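Local coordinates for esterase A (Caulobacter crescentus, PDB 5GKV), which probably hydrolyses ester substrates, as a serine hydrolase related to penicillin-binding proteins and beta-lactamases, at residues L88-L93 with R188-A193; A84-L89 with V172-L177; E196-C199 with G203-L206. All blocks are in the same frame, centred on the assembly; numbering follows the deposited sequence.

Contact 1. Residues L88-L93 with R188-A193; sequences LLIARL and RTMGTA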
loop_
_atom_site.group_PDB
_atom_site.type_symbol
_atom_site.label_atom_id
_atom_site.label_comp_id
_atom_site.label_asym_id
_atom_site.label_seq_id
_atom_site.Cartn_x
_atom_site.Cartn_y
_atom_site.Cartn_z
ATOM N N LEU A 88 -8.192 2.797 2.488
ATOM C CA LEU A 88 -8.863 4.072 2.705
ATOM C C LEU A 88 -10.148 4.164 1.889
ATOM O O LEU A 88 -11.178 4.616 2.394
ATOM C CB LEU A 88 -7.906 5.222 2.355
ATOM C CG LEU A 88 -8.317 6.683 2.614
ATOM C CD1 LEU A 88 -7.093 7.547 2.500
ATOM C CD2 LEU A 88 -9.316 7.212 1.633
ATOM N N LEU A 89 -10.108 3.755 0.619
ATOM C CA LEU A 89 -11.300 3.863 -0.221
ATOM C C LEU A 89 -12.444 3.023 0.334
ATOM O O LEU A 89 -13.598 3.473 0.346
ATOM C CB LEU A 89 -10.978 3.462 -1.660
ATOM C CG LEU A 89 -9.999 4.400 -2.379
ATOM C CD1 LEU A 89 -9.586 3.845 -3.752
ATOM C CD2 LEU A 89 -10.610 5.787 -2.512
ATOM N N ILE A 90 -12.146 1.819 0.837
ATOM C CA ILE A 90 -13.183 1.011 1.476
ATOM C C ILE A 90 -13.659 1.682 2.759
ATOM O O ILE A 90 -14.867 1.767 3.019
ATOM C CB ILE A 90 -12.684 -0.428 1.749
ATOM C CG1 ILE A 90 -12.498 -1.216 0.440
ATOM C CG2 ILE A 90 -13.645 -1.151 2.680
ATOM C CD1 ILE A 90 -13.791 -1.502 -0.318
ATOM N N ALA A 91 -12.714 2.155 3.587
ATOM C CA ALA A 91 -13.067 2.802 4.849
ATOM C C ALA A 91 -14.050 3.948 4.637
ATOM O O ALA A 91 -14.945 4.174 5.467
ATOM C CB ALA A 91 -11.811 3.329 5.547
ATOM N N ARG A 92 -13.887 4.687 3.538
ATOM C CA ARG A 92 -14.827 5.761 3.206
ATOM C C ARG A 92 -16.233 5.225 2.919
ATOM O O ARG A 92 -17.224 5.790 3.400
ATOM C CB ARG A 92 -14.296 6.566 2.019
ATOM C CG ARG A 92 -13.131 7.505 2.391
ATOM C CD ARG A 92 -12.642 8.303 1.181
ATOM N NE ARG A 92 -13.459 9.484 0.865
ATOM C CZ ARG A 92 -14.037 9.716 -0.312
ATOM N NH1 ARG A 92 -13.912 8.849 -1.303
ATOM N NH2 ARG A 92 -14.751 10.815 -0.501
ATOM N N LEU A 93 -16.347 4.156 2.113
ATOM C CA LEU A 93 -17.667 3.565 1.860
ATOM C C LEU A 93 -18.351 3.147 3.149
ATOM O O LEU A 93 -19.566 3.335 3.305
ATOM C CB LEU A 93 -17.577 2.346 0.951
ATOM C CG LEU A 93 -17.192 2.536 -0.499
ATOM C CD1 LEU A 93 -17.231 1.171 -1.199
ATOM C CD2 LEU A 93 -18.161 3.512 -1.156
ATOM N N ARG A 188 -18.130 2.937 -9.411
ATOM C CA ARG A 188 -16.911 3.253 -10.140
ATOM C C ARG A 188 -15.780 2.318 -9.707
ATOM O O ARG A 188 -15.824 1.710 -8.638
ATOM C CB ARG A 188 -16.486 4.704 -9.880
ATOM C CG ARG A 188 -17.526 5.780 -10.220
ATOM C CD ARG A 188 -17.173 7.125 -9.567
ATOM N NE ARG A 188 -17.235 7.059 -8.107
ATOM C CZ ARG A 188 -16.854 8.044 -7.301
ATOM N NH1 ARG A 188 -16.374 9.167 -7.815
ATOM N NH2 ARG A 188 -16.946 7.907 -5.985
ATOM N N THR A 189 -14.748 2.227 -10.541
ATOM C CA THR A 189 -13.543 1.536 -10.094
ATOM C C THR A 189 -12.874 2.332 -8.977
ATOM O O THR A 189 -13.110 3.532 -8.815
ATOM C CB THR A 189 -12.547 1.352 -11.238
ATOM O OG1 THR A 189 -12.043 2.634 -11.646
ATOM C CG2 THR A 189 -13.175 0.617 -12.421
ATOM N N MET A 190 -11.998 1.662 -8.217
ATOM C CA MET A 190 -11.257 2.384 -7.188
ATOM C C MET A 190 -10.444 3.525 -7.789
ATOM O O MET A 190 -10.416 4.630 -7.239
ATOM C CB MET A 190 -10.331 1.440 -6.419
ATOM C CG MET A 190 -11.015 0.701 -5.302
ATOM S SD MET A 190 -9.795 -0.192 -4.321
ATOM C CE MET A 190 -10.816 -0.620 -2.928
ATOM N N GLY A 191 -9.759 3.272 -8.906
ATOM C CA GLY A 191 -8.885 4.296 -9.457
ATOM C C GLY A 191 -9.668 5.506 -9.927
ATOM O O GLY A 191 -9.218 6.642 -9.783
ATOM N N THR A 192 -10.866 5.277 -10.471
ATOM C CA THR A 192 -11.691 6.389 -10.945
ATOM C C THR A 192 -12.225 7.206 -9.780
ATOM O O THR A 192 -12.159 8.441 -9.790
ATOM C CB THR A 192 -12.851 5.871 -11.793
ATOM O OG1 THR A 192 -12.332 5.218 -12.953
ATOM C CG2 THR A 192 -13.743 7.047 -12.221
ATOM N N ALA A 193 -12.756 6.531 -8.762
ATOM C CA ALA A 193 -13.238 7.248 -7.590
ATOM C C ALA A 193 -12.103 7.985 -6.894
ATOM O O ALA A 193 -12.272 9.136 -6.474
ATOM C CB ALA A 193 -13.921 6.288 -6.627
#
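Two helices of the beta-lactamase-type fold meet at a buried spot: L89 and I90 of helix 82-95 pack on M190, the first residue of helix 190-202. The methionine does most of the reaching. Its chain runs extended beyond CG (chi2 -172°, chi3 168°), so that its successive atoms meet different partners. L89 CD1 lies against the base of this chain, 3.7 Å from M190 CB and 3.8 Å from M190 CG, the two side chains meeting at a slant. Farther along, the terminal methyl M190 CE arrives 3.8 Å from I90 CG1, with I90 CD1 next to it. L89 is set up for this by a first torsion of -66°, which puts CG opposite the carbonyl carbon and extends the branch toward the second helix. A leucine suits the place because its forked end can press on a neighbouring chain, and an unbranched methionine because it can thread between close helices. F182 and A178 of helix 173-186, together with P262, also touch the methionine.

The start of helix 190-202 is secured by polar groups. T189 is the N-cap, and its OG1 accepts from T192 N at 3.1 Å. E260 bonds to T189 OG1 and to G191 N, a placing of negative charge that should suit the positive end of a helix dipole. A193 CB sits centrally over one face of the R188 guanidinium, 3.4 Å from its plane, while the arginine's nitrogens form salt bridges with D186, E196 and D197.

Between the helices the side chains meet through apolar atoms alone. The hold therefore comes from dispersion and the exclusion of water along the length of M190, with the polar groups confined to the start of helix 190-202.

Contact 2. Residues A84-L89 with V172-L177; sequences AVAALL and VTYGYL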
loop_
_atom_site.group_PDB
_atom_site.type_symbol
_atom_site.label_atom_id
_atom_site.label_comp_id
_atom_site.label_asym_id
_atom_site.label_seq_id
_atom_site.Cartn_x
_atom_site.Cartn_y
_atom_site.Cartn_z
ATOM N N ALA A 84 -2.700 0.536 1.157
ATOM C CA ALA A 84 -3.195 1.535 2.101
ATOM C C ALA A 84 -4.232 2.434 1.442
ATOM O O ALA A 84 -5.196 2.864 2.092
ATOM C CB ALA A 84 -2.035 2.377 2.654
ATOM N N VAL A 85 -4.049 2.726 0.146
ATOM C CA VAL A 85 -5.026 3.524 -0.594
ATOM C C VAL A 85 -6.318 2.735 -0.784
ATOM O O VAL A 85 -7.420 3.266 -0.590
ATOM C CB VAL A 85 -4.446 3.991 -1.946
ATOM C CG1 VAL A 85 -5.505 4.840 -2.731
ATOM C CG2 VAL A 85 -3.165 4.809 -1.730
ATOM N N ALA A 86 -6.209 1.454 -1.152
ATOM C CA ALA A 86 -7.403 0.628 -1.267
ATOM C C ALA A 86 -8.146 0.569 0.061
ATOM O O ALA A 86 -9.380 0.660 0.100
ATOM C CB ALA A 86 -7.021 -0.777 -1.739
ATOM N N ALA A 87 -7.402 0.446 1.165
ATOM C CA ALA A 87 -8.046 0.365 2.470
ATOM C C ALA A 87 -8.801 1.647 2.786
ATOM O O ALA A 87 -9.933 1.602 3.281
ATOM C CB ALA A 87 -7.016 0.063 3.550
ATOM N N LEU A 88 -8.192 2.797 2.488
ATOM C CA LEU A 88 -8.863 4.072 2.705
ATOM C C LEU A 88 -10.148 4.164 1.889
ATOM O O LEU A 88 -11.178 4.616 2.394
ATOM C CB LEU A 88 -7.906 5.222 2.355
ATOM C CG LEU A 88 -8.317 6.683 2.614
ATOM C CD1 LEU A 88 -7.093 7.547 2.500
ATOM C CD2 LEU A 88 -9.316 7.212 1.633
ATOM N N LEU A 89 -10.108 3.755 0.619
ATOM C CA LEU A 89 -11.300 3.863 -0.221
ATOM C C LEU A 89 -12.444 3.023 0.334
ATOM O O LEU A 89 -13.598 3.473 0.346
ATOM C CB LEU A 89 -10.978 3.462 -1.660
ATOM C CG LEU A 89 -9.999 4.400 -2.379
ATOM C CD1 LEU A 89 -9.586 3.845 -3.752
ATOM C CD2 LEU A 89 -10.610 5.787 -2.512
ATOM N N VAL A 172 -1.436 -10.155 -4.241
ATOM C CA VAL A 172 -2.064 -9.675 -5.467
ATOM C C VAL A 172 -3.588 -9.738 -5.382
ATOM O O VAL A 172 -4.283 -8.782 -5.734
ATOM C CB VAL A 172 -1.545 -10.460 -6.693
ATOM C CG1 VAL A 172 -2.091 -9.846 -7.976
ATOM C CG2 VAL A 172 -0.008 -10.516 -6.695
ATOM N N THR A 173 -4.123 -10.863 -4.905
ATOM C CA THR A 173 -5.567 -11.082 -4.914
ATOM C C THR A 173 -6.322 -10.052 -4.080
ATOM O O THR A 173 -7.486 -9.762 -4.378
ATOM C CB THR A 173 -5.882 -12.494 -4.409
ATOM O OG1 THR A 173 -5.302 -12.665 -3.107
ATOM C CG2 THR A 173 -5.286 -13.532 -5.368
ATOM N N TYR A 174 -5.686 -9.498 -3.038
ATOM C CA TYR A 174 -6.342 -8.493 -2.201
ATOM C C TYR A 174 -6.894 -7.342 -3.023
ATOM O O TYR A 174 -7.955 -6.801 -2.700
ATOM C CB TYR A 174 -5.360 -7.961 -1.159
ATOM C CG TYR A 174 -5.701 -6.653 -0.440
ATOM C CD1 TYR A 174 -5.451 -5.421 -1.039
ATOM C CD2 TYR A 174 -6.177 -6.653 0.878
ATOM C CE1 TYR A 174 -5.706 -4.226 -0.381
ATOM C CE2 TYR A 174 -6.438 -5.456 1.551
ATOM C CZ TYR A 174 -6.180 -4.240 0.912
ATOM O OH TYR A 174 -6.419 -3.021 1.546
ATOM N N GLY A 175 -6.167 -6.919 -4.059
ATOM C CA GLY A 175 -6.608 -5.768 -4.826
ATOM C C GLY A 175 -7.881 -6.042 -5.589
ATOM O O GLY A 175 -8.695 -5.136 -5.798
ATOM N N TYR A 176 -8.081 -7.296 -6.002
ATOM C CA TYR A 176 -9.306 -7.676 -6.684
ATOM C C TYR A 176 -10.446 -7.869 -5.693
ATOM O O TYR A 176 -11.590 -7.501 -5.987
ATOM C CB TYR A 176 -9.064 -8.936 -7.517
ATOM C CG TYR A 176 -7.995 -8.735 -8.571
ATOM C CD1 TYR A 176 -6.636 -8.869 -8.256
ATOM C CD2 TYR A 176 -8.335 -8.389 -9.886
ATOM C CE1 TYR A 176 -5.657 -8.679 -9.215
ATOM C CE2 TYR A 176 -7.357 -8.201 -10.856
ATOM C CZ TYR A 176 -6.018 -8.347 -10.514
ATOM O OH TYR A 176 -5.028 -8.156 -11.459
ATOM N N LEU A 177 -10.152 -8.406 -4.505
ATOM C CA LEU A 177 -11.176 -8.505 -3.469
ATOM C C LEU A 177 -11.679 -7.122 -3.068
ATOM O O LEU A 177 -12.886 -6.847 -3.118
ATOM C CB LEU A 177 -10.634 -9.251 -2.248
ATOM C CG LEU A 177 -10.231 -10.715 -2.434
ATOM C CD1 LEU A 177 -9.795 -11.323 -1.092
ATOM C CD2 LEU A 177 -11.373 -11.500 -3.062
#
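Y174 reaches from helix 173-186 to helix 82-95, its hydroxyl end coming to rest against A86 and A87. The tight part of the contact is confined to that end of the ring. A86 CB approaches Y174 CE1 obliquely at 3.9 Å, and the phenolic oxygen stands beside the next residue, with Y174 OH 3.7 Å from A87 CB and 3.6 Å from A87 N. Small side chains suit these positions, since an alanine methyl lets the aromatic end come right up to the helix backbone. The hydroxyl's hydrogen bond goes to K83 O, one turn back along the same helix. As a carbonyl oxygen can only accept, the phenol is the donor. K83 is, by sequence, the lysine of the family's SxxK motif, so the tyrosine touches the helix close to where that motif ends.

The ring gets there because CG stands opposite the backbone N of Y174 (chi1 164°), which carries the aromatic group out from helix 173-186. Its plane also meets the ring of H128 at about 20°.

Elsewhere the pair is loose: the two segments bury just 102 Å² between them, and the other side chains of 172-177 face elsewhere. The nearest backbone approach is 7.4 Å, between A86 CA and G175 CA, and M190 of helix 190-202 touches both A86 and L89. T173, Y176 and L177 turn instead to L154 of helix 147-156, and T173 OG1 bonds to L132 O. V172, at the partly exposed beginning of the segment, leans on W144.

Between these two segments one side chain carries the contact: ring carbon packs on A86, and the buried hydroxyl is paired with K83 O, which fixes where the ring ends along the helix.

Contact 3. Residues E196-C199 with G203-L206; sequences EDIC and GLDL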
loop_
_atom_site.group_PDB
_atom_site.type_symbol
_atom_site.label_atom_id
_atom_site.label_comp_id
_atom_site.label_asym_id
_atom_site.label_seq_id
_atom_site.Cartn_x
_atom_site.Cartn_y
_atom_site.Cartn_z
ATOM N N GLU A 196 -11.447 11.082 -9.004
ATOM C CA GLU A 196 -12.541 12.056 -9.037
ATOM C C GLU A 196 -12.780 12.687 -7.673
ATOM O O GLU A 196 -13.019 13.896 -7.577
ATOM C CB GLU A 196 -13.833 11.390 -9.524
ATOM C CG GLU A 196 -13.847 11.078 -10.998
ATOM C CD GLU A 196 -15.149 10.432 -11.442
ATOM O OE1 GLU A 196 -15.957 10.044 -10.566
ATOM O OE2 GLU A 196 -15.351 10.308 -12.666
ATOM N N ASP A 197 -12.744 11.889 -6.609
ATOM C CA ASP A 197 -13.160 12.358 -5.295
ATOM C C ASP A 197 -12.018 12.915 -4.458
ATOM O O ASP A 197 -12.275 13.681 -3.516
ATOM C CB ASP A 197 -13.831 11.228 -4.501
ATOM C CG ASP A 197 -15.183 10.797 -5.091
ATOM O OD1 ASP A 197 -15.662 11.402 -6.074
ATOM O OD2 ASP A 197 -15.758 9.826 -4.570
ATOM N N ILE A 198 -10.772 12.553 -4.759
ATOM C CA ILE A 198 -9.671 12.881 -3.855
ATOM C C ILE A 198 -8.524 13.561 -4.594
ATOM O O ILE A 198 -8.152 14.694 -4.264
ATOM C CB ILE A 198 -9.173 11.624 -3.115
ATOM C CG1 ILE A 198 -10.307 11.033 -2.256
ATOM C CG2 ILE A 198 -7.941 11.956 -2.281
ATOM C CD1 ILE A 198 -9.916 9.767 -1.466
ATOM N N CYS A 199 -7.961 12.887 -5.602
ATOM C CA CYS A 199 -6.696 13.363 -6.168
ATOM C C CYS A 199 -6.878 14.577 -7.070
ATOM O O CYS A 199 -6.098 15.532 -6.979
ATOM C CB CYS A 199 -6.000 12.227 -6.912
ATOM S SG CYS A 199 -5.516 10.950 -5.704
ATOM N N GLY A 203 -5.360 18.014 -5.694
ATOM C CA GLY A 203 -4.083 18.087 -6.380
ATOM C C GLY A 203 -3.039 17.106 -5.869
ATOM O O GLY A 203 -1.893 17.488 -5.618
ATOM N N LEU A 204 -3.412 15.838 -5.698
ATOM C CA LEU A 204 -2.486 14.807 -5.244
ATOM C C LEU A 204 -1.929 14.065 -6.451
ATOM O O LEU A 204 -2.692 13.583 -7.292
ATOM C CB LEU A 204 -3.170 13.819 -4.294
ATOM C CG LEU A 204 -3.750 14.454 -3.020
ATOM C CD1 LEU A 204 -4.507 13.447 -2.200
ATOM C CD2 LEU A 204 -2.653 15.070 -2.178
ATOM N N ASP A 205 -0.598 13.956 -6.521
ATOM C CA ASP A 205 0.046 13.244 -7.626
ATOM C C ASP A 205 0.110 11.754 -7.280
ATOM O O ASP A 205 1.161 11.190 -6.963
ATOM C CB ASP A 205 1.429 13.831 -7.909
ATOM C CG ASP A 205 1.891 13.558 -9.322
ATOM O OD1 ASP A 205 1.106 12.982 -10.123
ATOM O OD2 ASP A 205 3.024 13.946 -9.651
ATOM N N LEU A 206 -1.064 11.123 -7.356
ATOM C CA LEU A 206 -1.265 9.742 -6.936
ATOM C C LEU A 206 -2.326 9.130 -7.839
ATOM O O LEU A 206 -3.362 9.759 -8.097
ATOM C CB LEU A 206 -1.687 9.674 -5.459
ATOM C CG LEU A 206 -2.390 8.379 -5.023
ATOM C CD1 LEU A 206 -1.421 7.178 -5.005
ATOM C CD2 LEU A 206 -3.112 8.548 -3.679
#
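C199 and L204 are joined through their backbones: L204 N donates to C199 O over 3.0 Å with an N-H...O angle of 155°. The nitrogen lies in the carbonyl plane, on a lone pair. G203 N also approaches the same oxygen, at 2.9 Å. This is the Schellman motif that ends helix 190-202. G203 takes the positive phi (60°) that lets the chain turn back over the last turn, a conformation that glycine, lacking CB, adopts with little cost. A wider pi-type turn at 196-199 precedes it. Beyond the cap, D205 is the centre of an inverse gamma turn, closed by a weak bond from L206 N to L204 O, before strand 206-208 begins.

Apolar contacts back the turn. I198 CG2 meets L204 CD1 at 3.7 Å, the two chains slanting past each other. C199 SG lies against both leucines, 4.0 Å from L204 CB and from L206 CD2. Cysteine fits this place because its compact, polarisable sulfur can sit close to the turning main chain: C199 SG is 3.4 Å from L206 O. L206 has CG opposite its backbone N (chi1 160°), which brings CD2 beside the sulfur. L276 of helix 270-281 packs on both I198 and L206.

Polar side-chain bonds run to other parts of the chain. The carboxylate of D205 uses both oxygens, OD2 in a salt bridge with R217 and OD1 in a hydrogen bond from W207 NE1.

In the fold
From the N terminus, helix 82-95 supplies the first side of both long-range contacts. Their loops start on the same part of that helix, where 84-89 and 88-93 share L88 and L89; contact 2 closes its loop when the chain returns at 172-177, and contact 1 closes later, at 188-193, so the two loops overlap along most of their length, with contact centres about 9 Å apart. Contact 3 follows in series, a short local closure at the end of helix 190-202. Helix 82-95 is thus tied to the two consecutive helices 173-186 and 190-202. R188 joins contact 1 to contact 3, and the packing of L88 on I198 and of V85 on L206 links contacts 2 and 3.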